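Local coordinates for A-type flavoprotein (Giardia intestinalis, PDB 2Q9U), which probably reduces dioxygen at a diiron site with electrons relayed through a bound flavin mononucleotide, consistent with an oxygen-scavenging flavodiiron protein, at residues T260-S265 with L303-S308; V311-P316 with T337-K342; V289-T294 with T299-H304. All coordinates share one frame; numbering follows the deposited sequence.

Contact 1: T260-S265 with L303-S308; sequences TVVLDS and LHTYDS. With FMN (flavin mononucleotide), chain F.
S308 OG takes part in two short bonds: T260 OG1 gives it a hydrogen bond of 2.7 Å, and S308 OG in turn donates to H304 O, also at 2.7 Å. This pair of hydroxyl bonds ties the first strand of the flavodoxin-like domain, 258-263, to the end of helix 298-306, one of the helices packed against its parallel sheet. Both hydroxyls stand anti to their own carbonyl carbons and beside their backbone N, T260 with chi1 -60° and S308 with chi1 -65°, and these torsions turn them toward each other. The second bond is less ideally placed, since S308 OG comes in above the carbonyl plane of H304, 44° out of it. D307 N also reaches H304 O, but only in a weak bond.

Next to these hydroxyls, T260 and H304 cross at about a right angle. H304 CB lies 3.6 Å from T260 OG1 and 3.9 Å from T260 CG2, while the imidazole turns off from the strand, and its ND1 is bonded to K258 NZ. Two residues along the strand, V262 CG2 meets T305 CG2 at 4.4 Å; the hydroxyl of T305 is turned back to V301 O within its own helix.

At the C-terminal end of the strand the chain serves the cofactor. D264 OD1 receives S265 N on its anti side, and its other oxygen is held by S325, an arrangement consistent with the carboxylate holding the start of the phosphate-binding loop. S265 OG donates to FMN O1P at 2.8 Å.

Contact 2: V311-P316 with T337-K342; sequences VAFASP and TLIKGK. With FMN (flavin mononucleotide), chain F.
Two consecutive turns shape 337-342: a type I turn from T337 to K340, closed by K340 N to T337 O, and a type II turn from I339 to K342, closed by K342 N to I339 O at 2.9 Å. The first begins at T337, which leaves helix 324-336 with positive phi, and they carry the chain toward strand 344-350. Against them lies the beginning of strand 310-314, with V311 and K342 the nearest pair of CA atoms at 7.4 Å. Loop 337-342 is the helix-to-strand return of the right-handed beta-alpha-beta crossover between parallel strands 310-314 and 344-350 in the flavodoxin-like domain.

I339 carries the contact. Its CG1 branch sits between the backbone N and the carbonyl carbon (chi1 69°), which spreads CG2 and CD1 over the strand. I339 CG2 lies 3.9 Å from V311 CG1, and I339 CD1 is equally close to V311 CG2, so two methyls of one residue meet both branches of the other. Farther along, I339 CD1 approaches F313 CE1 at 4.3 Å, oblique to the ring, while V311 CG2 meets that ring in plane at its edge. L364 of helix 356-367 touches I339 and F313, and T305 of helix 298-306 touches V311 and I339.

Beyond the strand, P316 CB comes within 3.3 Å of FMN O5'. S315 OG donates to P316 O and is also hydrogen-bonded to M323 N.

Aliphatic and aromatic carbons alone join strand and loop, so within these segments I339 seats by shape and burial, while backbone bonds from V311 to P343 and F345 hold the strand alongside.

Contact 3: V289-T294 with T299-H304; sequences VLLEMT and TKVALH
V289 CG1 stands anti to the backbone N (chi1 172°), while CG of H304 is anti to its own carbonyl carbon; together these torsions bring the methyl over the imidazole. V289 CG1 sits 3.9 Å from the ring centroid and only 6° off its normal, a CH-pi contact. The opposite face is taken by L303 CG of the same helix, so the ring is sandwiched between two aliphatic groups.

L291, two residues on from V289, points its CB toward the helix. Its CD1 rests on backbone as well as side chain, 3.7 Å from V301 CA and equally far from K300 O, with V301 CG2 at 4.1 Å. The same methyl also approaches H304 CD2, oblique to the ring.

Strand 287-292, an outermost strand of the parallel sheet within this chain, leads through a short connection into helix 298-306, and the two short segments run nearly antiparallel, at 157° with axes 9.7 Å apart. This is the strand-to-helix half of a beta-alpha-beta unit of the flavodoxin-like fold. On its other side E292 bonds through OE1 to H271, and L290 and E292 pack on W25 and M26 of a second subunit.

M293 folds back at chi2 and chi3, crossing V301 at about a right angle; its SD lies 3.7 Å from V301 CG2, and its CE follows at 3.9 Å.

How the contacts relate
Contacts 1 and 3 share helix 298-306 and grip it from neighbouring strands, 258-263 and 287-292, which are bonded to each other through V261 O to L291 N. Contact 2 sits on the other neighbour of the first strand, 310-314, which follows that helix in the chain. Contacts 1 and 2 are buried and both run out to FMN; contact 3, on outermost strand 287-292, is partly buried, with a second subunit beside it. Their chemistry differs accordingly: hydroxyl hydrogen bonds in contact 1, purely apolar carbons in contact 2, and aliphatic, sulfur and imidazole packing in contact 3. K342 joins the first two, its NZ bonded to T305 O and S308 O.

Contact 1: T260-S265 with L303-S308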
loop_
_atom_site.group_PDB
_atom_site.type_symbol
_atom_site.label_atom_id
_atom_site.label_comp_id
_atom_site.label_asym_id
_atom_site.label_seq_id
_atom_site.Cartn_x
_atom_site.Cartn_y
_atom_site.Cartn_z
ATOM N N THR A 260 -18.033 2.743 18.215
ATOM C CA THR A 260 -17.088 2.914 17.073
ATOM C C THR A 260 -17.559 4.009 16.112
ATOM O O THR A 260 -18.732 4.001 15.711
ATOM C CB THR A 260 -16.902 1.603 16.289
ATOM O OG1 THR A 260 -16.388 0.603 17.175
ATOM C CG2 THR A 260 -15.905 1.786 15.075
ATOM N N VAL A 261 -16.648 4.927 15.732
ATOM C CA VAL A 261 -16.952 5.941 14.724
ATOM C C VAL A 261 -16.189 5.583 13.436
ATOM O O VAL A 261 -14.992 5.310 13.484
ATOM C CB VAL A 261 -16.581 7.363 15.181
ATOM C CG1 VAL A 261 -16.961 8.379 14.091
ATOM C CG2 VAL A 261 -17.323 7.688 16.478
ATOM N N VAL A 262 -16.902 5.491 12.324
ATOM C CA VAL A 262 -16.297 5.144 11.042
ATOM C C VAL A 262 -16.461 6.365 10.133
ATOM O O VAL A 262 -17.573 6.889 9.982
ATOM C CB VAL A 262 -16.988 3.914 10.393
ATOM C CG1 VAL A 262 -16.370 3.586 9.012
ATOM C CG2 VAL A 262 -16.884 2.681 11.331
ATOM N N LEU A 263 -15.365 6.851 9.561
ATOM C CA LEU A 263 -15.493 8.060 8.757
ATOM C C LEU A 263 -14.432 8.177 7.695
ATOM O O LEU A 263 -13.480 7.393 7.640
ATOM C CB LEU A 263 -15.457 9.340 9.635
ATOM C CG LEU A 263 -14.097 9.804 10.182
ATOM C CD1 LEU A 263 -14.084 11.301 10.498
ATOM C CD2 LEU A 263 -13.651 8.977 11.377
ATOM N N ASP A 264 -14.593 9.197 6.867
ATOM C CA ASP A 264 -13.477 9.659 6.075
ATOM C C ASP A 264 -13.572 11.192 6.092
ATOM O O ASP A 264 -14.601 11.755 6.450
ATOM C CB ASP A 264 -13.551 9.094 4.649
ATOM C CG ASP A 264 -12.192 9.062 3.944
ATOM O OD1 ASP A 264 -11.251 9.770 4.394
ATOM O OD2 ASP A 264 -12.078 8.347 2.920
ATOM N N SER A 265 -12.505 11.864 5.714
ATOM C CA SER A 265 -12.453 13.322 5.826
ATOM C C SER A 265 -11.439 13.770 4.773
ATOM O O SER A 265 -10.516 13.045 4.488
ATOM C CB SER A 265 -11.997 13.712 7.256
ATOM O OG SER A 265 -12.036 15.122 7.462
ATOM N N LEU A 303 -14.896 -5.884 12.041
ATOM C CA LEU A 303 -14.431 -6.271 13.377
ATOM C C LEU A 303 -15.017 -5.409 14.516
ATOM O O LEU A 303 -15.511 -5.934 15.537
ATOM C CB LEU A 303 -12.905 -6.201 13.422
ATOM C CG LEU A 303 -12.192 -6.395 14.773
ATOM C CD1 LEU A 303 -12.481 -7.819 15.352
ATOM C CD2 LEU A 303 -10.699 -6.146 14.650
ATOM N N HIS A 304 -14.944 -4.093 14.357
ATOM C CA HIS A 304 -15.306 -3.198 15.436
ATOM C C HIS A 304 -16.794 -2.976 15.577
ATOM O O HIS A 304 -17.295 -2.934 16.687
ATOM C CB HIS A 304 -14.484 -1.885 15.392
ATOM C CG HIS A 304 -13.056 -2.104 15.776
ATOM N ND1 HIS A 304 -12.685 -2.437 17.061
ATOM C CD2 HIS A 304 -11.915 -2.098 15.045
ATOM C CE1 HIS A 304 -11.371 -2.585 17.119
ATOM N NE2 HIS A 304 -10.885 -2.399 15.905
ATOM N N THR A 305 -17.494 -2.873 14.456
ATOM C CA THR A 305 -18.957 -2.736 14.472
ATOM C C THR A 305 -19.651 -3.993 15.022
ATOM O O THR A 305 -20.705 -3.880 15.663
ATOM C CB THR A 305 -19.536 -2.367 13.082
ATOM O OG1 THR A 305 -19.158 -3.347 12.095
ATOM C CG2 THR A 305 -19.042 -0.974 12.627
ATOM N N TYR A 306 -19.108 -5.159 14.707
ATOM C CA TYR A 306 -19.484 -6.434 15.329
ATOM C C TYR A 306 -19.893 -6.356 16.819
ATOM O O TYR A 306 -20.946 -6.757 17.179
ATOM C CB TYR A 306 -18.391 -7.479 15.096
ATOM C CG TYR A 306 -18.521 -8.798 15.822
ATOM C CD1 TYR A 306 -19.346 -9.766 15.378
ATOM C CD2 TYR A 306 -17.769 -9.077 16.938
ATOM C CE1 TYR A 306 -19.441 -10.979 16.030
ATOM C CE2 TYR A 306 -17.860 -10.245 17.598
ATOM C CZ TYR A 306 -18.703 -11.207 17.130
ATOM O OH TYR A 306 -18.796 -12.387 17.756
ATOM N N ASP A 307 -19.029 -5.762 17.629
ATOM C CA ASP A 307 -19.174 -5.840 19.078
ATOM C C ASP A 307 -19.248 -4.450 19.700
ATOM O O ASP A 307 -18.928 -4.267 20.875
ATOM C CB ASP A 307 -18.016 -6.630 19.690
ATOM C CG ASP A 307 -16.689 -5.907 19.566
ATOM O OD1 ASP A 307 -16.638 -4.868 18.875
ATOM O OD2 ASP A 307 -15.696 -6.378 20.160
ATOM N N SER A 308 -19.673 -3.473 18.906
ATOM C CA SER A 308 -20.020 -2.151 19.429
ATOM C C SER A 308 -21.478 -2.177 19.870
ATOM O O SER A 308 -22.321 -2.838 19.235
ATOM C CB SER A 308 -19.841 -1.066 18.342
ATOM O OG SER A 308 -18.486 -0.923 17.968
HETATM N N1 FMN F . -19.620 20.483 -0.538
HETATM C C2 FMN F . -20.933 20.339 -0.877
HETATM O O2 FMN F . -21.810 20.844 -0.156
HETATM N N3 FMN F . -21.276 19.664 -2.033
HETATM C C4 FMN F . -20.313 19.087 -2.844
HETATM O O4 FMN F . -20.696 18.385 -3.778
HETATM C C4A FMN F . -18.956 19.219 -2.494
HETATM N N5 FMN F . -17.936 18.695 -3.281
HETATM C C5A FMN F . -16.613 18.872 -2.888
HETATM C C6 FMN F . -15.575 18.348 -3.666
HETATM C C7 FMN F . -14.232 18.510 -3.284
HETATM C C7M FMN F . -13.160 18.106 -4.262
HETATM C C8 FMN F . -13.915 19.209 -2.120
HETATM C C8M FMN F . -12.497 19.312 -1.616
HETATM C C9 FMN F . -14.947 19.736 -1.344
HETATM C C9A FMN F . -16.294 19.574 -1.717
HETATM N N10 FMN F . -17.321 20.093 -0.932
HETATM C C10 FMN F . -18.631 19.939 -1.331
HETATM C "C1'" FMN F . -17.045 20.853 0.332
HETATM C "C2'" FMN F . -16.670 19.935 1.493
HETATM O "O2'" FMN F . -17.761 19.121 1.916
HETATM C "C3'" FMN F . -16.108 20.859 2.577
HETATM O "O3'" FMN F . -14.814 21.260 2.152
HETATM C "C4'" FMN F . -15.987 20.232 3.950
HETATM O "O4'" FMN F . -15.703 21.247 4.904
HETATM C "C5'" FMN F . -14.868 19.199 4.005
HETATM O "O5'" FMN F . -14.949 18.497 5.234
HETATM P P FMN F . -13.613 17.898 5.857
HETATM O O1P FMN F . -14.064 16.900 6.910
HETATM O O2P FMN F . -12.855 17.234 4.744
HETATM O O3P FMN F . -12.753 18.983 6.482
#

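Contact 2: V311-P316 with T337-K342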
loop_
_atom_site.group_PDB
_atom_site.type_symbol
_atom_site.label_atom_id
_atom_site.label_comp_id
_atom_site.label_asym_id
_atom_site.label_seq_id
_atom_site.Cartn_x
_atom_site.Cartn_y
_atom_site.Cartn_z
ATOM N N VAL A 311 -22.825 2.864 17.072
ATOM C CA VAL A 311 -21.890 3.328 16.028
ATOM C C VAL A 311 -22.221 4.739 15.544
ATOM O O VAL A 311 -23.353 5.227 15.691
ATOM C CB VAL A 311 -21.843 2.360 14.794
ATOM C CG1 VAL A 311 -21.337 0.985 15.201
ATOM C CG2 VAL A 311 -23.234 2.252 14.057
ATOM N N ALA A 312 -21.221 5.381 14.957
ATOM C CA ALA A 312 -21.457 6.593 14.158
ATOM C C ALA A 312 -20.715 6.499 12.817
ATOM O O ALA A 312 -19.600 5.948 12.750
ATOM C CB ALA A 312 -21.023 7.857 14.944
ATOM N N PHE A 313 -21.356 7.003 11.759
ATOM C CA PHE A 313 -20.733 7.112 10.453
ATOM C C PHE A 313 -20.729 8.562 9.997
ATOM O O PHE A 313 -21.732 9.293 10.147
ATOM C CB PHE A 313 -21.459 6.257 9.430
ATOM C CG PHE A 313 -21.093 4.788 9.496
ATOM C CD1 PHE A 313 -21.548 3.987 10.560
ATOM C CD2 PHE A 313 -20.301 4.212 8.518
ATOM C CE1 PHE A 313 -21.221 2.623 10.643
ATOM C CE2 PHE A 313 -19.989 2.823 8.572
ATOM C CZ PHE A 313 -20.441 2.040 9.649
ATOM N N ALA A 314 -19.615 8.972 9.409
ATOM C CA ALA A 314 -19.445 10.380 9.083
ATOM C C ALA A 314 -18.683 10.546 7.787
ATOM O O ALA A 314 -17.824 9.739 7.461
ATOM C CB ALA A 314 -18.736 11.097 10.209
ATOM N N SER A 315 -19.016 11.614 7.074
ATOM C CA SER A 315 -18.324 11.980 5.839
ATOM C C SER A 315 -18.649 13.431 5.496
ATOM O O SER A 315 -19.791 13.857 5.688
ATOM C CB SER A 315 -18.810 11.082 4.677
ATOM O OG SER A 315 -18.319 11.524 3.429
ATOM N N PRO A 316 -17.665 14.177 4.942
ATOM C CA PRO A 316 -18.069 15.401 4.241
ATOM C C PRO A 316 -18.835 15.092 2.973
ATOM O O PRO A 316 -18.803 13.951 2.464
ATOM C CB PRO A 316 -16.719 16.088 3.917
ATOM C CG PRO A 316 -15.727 14.989 3.866
ATOM C CD PRO A 316 -16.203 14.008 4.960
ATOM N N THR A 337 -24.932 -7.404 8.171
ATOM C CA THR A 337 -26.004 -7.164 9.185
ATOM C C THR A 337 -25.494 -6.780 10.591
ATOM O O THR A 337 -26.263 -6.776 11.562
ATOM C CB THR A 337 -27.024 -8.388 9.326
ATOM O OG1 THR A 337 -26.412 -9.462 10.076
ATOM C CG2 THR A 337 -27.470 -8.910 7.965
ATOM N N LEU A 338 -24.214 -6.404 10.674
ATOM C CA LEU A 338 -23.515 -6.159 11.939
ATOM C C LEU A 338 -24.093 -5.058 12.816
ATOM O O LEU A 338 -23.888 -5.073 14.014
ATOM C CB LEU A 338 -22.051 -5.828 11.653
ATOM C CG LEU A 338 -21.317 -6.944 10.898
ATOM C CD1 LEU A 338 -19.932 -6.432 10.441
ATOM C CD2 LEU A 338 -21.204 -8.189 11.741
ATOM N N ILE A 339 -24.803 -4.099 12.235
ATOM C CA ILE A 339 -25.370 -3.032 13.074
ATOM C C ILE A 339 -26.896 -3.006 13.087
ATOM O O ILE A 339 -27.513 -2.046 13.570
ATOM C CB ILE A 339 -24.795 -1.621 12.750
ATOM C CG1 ILE A 339 -25.260 -1.129 11.363
ATOM C CG2 ILE A 339 -23.244 -1.576 12.954
ATOM C CD1 ILE A 339 -24.877 0.328 11.042
ATOM N N LYS A 340 -27.514 -4.068 12.586
ATOM C CA LYS A 340 -28.975 -4.156 12.618
ATOM C C LYS A 340 -29.450 -3.989 14.076
ATOM O O LYS A 340 -28.929 -4.659 14.974
ATOM C CB LYS A 340 -29.413 -5.497 12.025
ATOM C CG LYS A 340 -30.885 -5.778 12.041
ATOM C CD LYS A 340 -31.130 -7.187 11.480
ATOM C CE LYS A 340 -30.853 -7.260 9.972
ATOM N NZ LYS A 340 -32.048 -6.814 9.196
ATOM N N GLY A 341 -30.408 -3.083 14.293
ATOM C CA GLY A 341 -30.962 -2.800 15.623
ATOM C C GLY A 341 -30.134 -1.903 16.538
ATOM O O GLY A 341 -30.600 -1.552 17.619
ATOM N N LYS A 342 -28.923 -1.519 16.105
ATOM C CA LYS A 342 -27.969 -0.799 16.976
ATOM C C LYS A 342 -28.138 0.716 16.870
ATOM O O LYS A 342 -28.397 1.227 15.776
ATOM C CB LYS A 342 -26.513 -1.166 16.648
ATOM C CG LYS A 342 -26.219 -2.661 16.792
ATOM C CD LYS A 342 -24.725 -2.901 16.859
ATOM C CE LYS A 342 -24.377 -4.361 17.089
ATOM N NZ LYS A 342 -22.902 -4.551 17.199
HETATM N N1 FMN F . -19.620 20.483 -0.538
HETATM C C2 FMN F . -20.933 20.339 -0.877
HETATM O O2 FMN F . -21.810 20.844 -0.156
HETATM N N3 FMN F . -21.276 19.664 -2.033
HETATM C C4 FMN F . -20.313 19.087 -2.844
HETATM O O4 FMN F . -20.696 18.385 -3.778
HETATM C C4A FMN F . -18.956 19.219 -2.494
HETATM N N5 FMN F . -17.936 18.695 -3.281
HETATM C C5A FMN F . -16.613 18.872 -2.888
HETATM C C6 FMN F . -15.575 18.348 -3.666
HETATM C C7 FMN F . -14.232 18.510 -3.284
HETATM C C7M FMN F . -13.160 18.106 -4.262
HETATM C C8 FMN F . -13.915 19.209 -2.120
HETATM C C8M FMN F . -12.497 19.312 -1.616
HETATM C C9 FMN F . -14.947 19.736 -1.344
HETATM C C9A FMN F . -16.294 19.574 -1.717
HETATM N N10 FMN F . -17.321 20.093 -0.932
HETATM C C10 FMN F . -18.631 19.939 -1.331
HETATM C "C1'" FMN F . -17.045 20.853 0.332
HETATM C "C2'" FMN F . -16.670 19.935 1.493
HETATM O "O2'" FMN F . -17.761 19.121 1.916
HETATM C "C3'" FMN F . -16.108 20.859 2.577
HETATM O "O3'" FMN F . -14.814 21.260 2.152
HETATM C "C4'" FMN F . -15.987 20.232 3.950
HETATM O "O4'" FMN F . -15.703 21.247 4.904
HETATM C "C5'" FMN F . -14.868 19.199 4.005
HETATM O "O5'" FMN F . -14.949 18.497 5.234
HETATM P P FMN F . -13.613 17.898 5.857
HETATM O O1P FMN F . -14.064 16.900 6.910
HETATM O O2P FMN F . -12.855 17.234 4.744
HETATM O O3P FMN F . -12.753 18.983 6.482
#

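Contact 3: V289-T294 with T299-H304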
loop_
_atom_site.group_PDB
_atom_site.type_symbol
_atom_site.label_atom_id
_atom_site.label_comp_id
_atom_site.label_asym_id
_atom_site.label_seq_id
_atom_site.Cartn_x
_atom_site.Cartn_y
_atom_site.Cartn_z
ATOM N N VAL A 289 -13.510 3.632 19.631
ATOM C CA VAL A 289 -12.590 3.336 18.536
ATOM C C VAL A 289 -12.958 4.291 17.393
ATOM O O VAL A 289 -14.124 4.439 17.048
ATOM C CB VAL A 289 -12.723 1.825 18.097
ATOM C CG1 VAL A 289 -11.908 1.520 16.818
ATOM C CG2 VAL A 289 -12.296 0.889 19.232
ATOM N N LEU A 290 -11.954 4.962 16.831
ATOM C CA LEU A 290 -12.150 5.766 15.641
ATOM C C LEU A 290 -11.460 5.085 14.476
ATOM O O LEU A 290 -10.265 4.769 14.562
ATOM C CB LEU A 290 -11.572 7.183 15.863
ATOM C CG LEU A 290 -11.648 8.188 14.681
ATOM C CD1 LEU A 290 -11.754 9.571 15.248
ATOM C CD2 LEU A 290 -10.444 8.113 13.734
ATOM N N LEU A 291 -12.204 4.875 13.394
ATOM C CA LEU A 291 -11.691 4.236 12.189
ATOM C C LEU A 291 -11.856 5.196 11.027
ATOM O O LEU A 291 -12.984 5.457 10.614
ATOM C CB LEU A 291 -12.480 2.935 11.884
ATOM C CG LEU A 291 -12.453 1.831 12.938
ATOM C CD1 LEU A 291 -13.230 0.624 12.410
ATOM C CD2 LEU A 291 -10.993 1.442 13.239
ATOM N N GLU A 292 -10.747 5.716 10.499
ATOM C CA GLU A 292 -10.826 6.580 9.325
ATOM C C GLU A 292 -10.373 5.813 8.088
ATOM O O GLU A 292 -9.317 5.169 8.112
ATOM C CB GLU A 292 -9.963 7.829 9.511
ATOM C CG GLU A 292 -10.213 8.916 8.457
ATOM C CD GLU A 292 -10.170 10.314 9.081
ATOM O OE1 GLU A 292 -10.629 10.470 10.244
ATOM O OE2 GLU A 292 -9.670 11.249 8.409
ATOM N N MET A 293 -11.159 5.897 7.011
ATOM C CA MET A 293 -10.990 4.942 5.911
ATOM C C MET A 293 -9.648 5.077 5.198
ATOM O O MET A 293 -9.153 4.097 4.659
ATOM C CB MET A 293 -12.162 4.964 4.921
ATOM C CG MET A 293 -13.519 4.574 5.562
ATOM S SD MET A 293 -13.483 2.987 6.451
ATOM C CE MET A 293 -13.264 1.748 5.203
ATOM N N THR A 294 -9.049 6.259 5.234
ATOM C CA THR A 294 -7.682 6.396 4.698
ATOM C C THR A 294 -6.587 5.636 5.476
ATOM O O THR A 294 -5.472 5.474 4.972
ATOM C CB THR A 294 -7.274 7.852 4.560
ATOM O OG1 THR A 294 -7.464 8.535 5.807
ATOM C CG2 THR A 294 -8.075 8.541 3.446
ATOM N N THR A 299 -12.371 -4.652 6.596
ATOM C CA THR A 299 -12.227 -5.809 7.492
ATOM C C THR A 299 -12.244 -5.381 8.978
ATOM O O THR A 299 -12.875 -6.020 9.838
ATOM C CB THR A 299 -10.934 -6.608 7.176
ATOM O OG1 THR A 299 -10.881 -6.856 5.759
ATOM C CG2 THR A 299 -10.907 -7.949 7.954
ATOM N N LYS A 300 -11.541 -4.293 9.259
ATOM C CA LYS A 300 -11.505 -3.720 10.599
ATOM C C LYS A 300 -12.839 -3.029 10.957
ATOM O O LYS A 300 -13.286 -3.059 12.113
ATOM C CB LYS A 300 -10.283 -2.793 10.697
ATOM C CG LYS A 300 -8.998 -3.675 10.641
ATOM C CD LYS A 300 -7.689 -2.927 10.547
ATOM C CE LYS A 300 -6.541 -3.945 10.362
ATOM N NZ LYS A 300 -6.577 -4.665 9.020
ATOM N N VAL A 301 -13.471 -2.419 9.964
ATOM C CA VAL A 301 -14.810 -1.839 10.179
ATOM C C VAL A 301 -15.768 -2.952 10.683
ATOM O O VAL A 301 -16.525 -2.769 11.667
ATOM C CB VAL A 301 -15.332 -1.139 8.884
ATOM C CG1 VAL A 301 -16.793 -0.704 9.020
ATOM C CG2 VAL A 301 -14.442 0.097 8.525
ATOM N N ALA A 302 -15.736 -4.094 10.007
ATOM C CA ALA A 302 -16.573 -5.249 10.397
ATOM C C ALA A 302 -16.190 -5.713 11.793
ATOM O O ALA A 302 -17.048 -5.879 12.645
ATOM C CB ALA A 302 -16.464 -6.394 9.371
ATOM N N LEU A 303 -14.896 -5.884 12.041
ATOM C CA LEU A 303 -14.431 -6.271 13.377
ATOM C C LEU A 303 -15.017 -5.409 14.516
ATOM O O LEU A 303 -15.511 -5.934 15.537
ATOM C CB LEU A 303 -12.905 -6.201 13.422
ATOM C CG LEU A 303 -12.192 -6.395 14.773
ATOM C CD1 LEU A 303 -12.481 -7.819 15.352
ATOM C CD2 LEU A 303 -10.699 -6.146 14.650
ATOM N N HIS A 304 -14.944 -4.093 14.357
ATOM C CA HIS A 304 -15.306 -3.198 15.436
ATOM C C HIS A 304 -16.794 -2.976 15.577
ATOM O O HIS A 304 -17.295 -2.934 16.687
ATOM C CB HIS A 304 -14.484 -1.885 15.392
ATOM C CG HIS A 304 -13.056 -2.104 15.776
ATOM N ND1 HIS A 304 -12.685 -2.437 17.061
ATOM C CD2 HIS A 304 -11.915 -2.098 15.045
ATOM C CE1 HIS A 304 -11.371 -2.585 17.119
ATOM N NE2 HIS A 304 -10.885 -2.399 15.905
#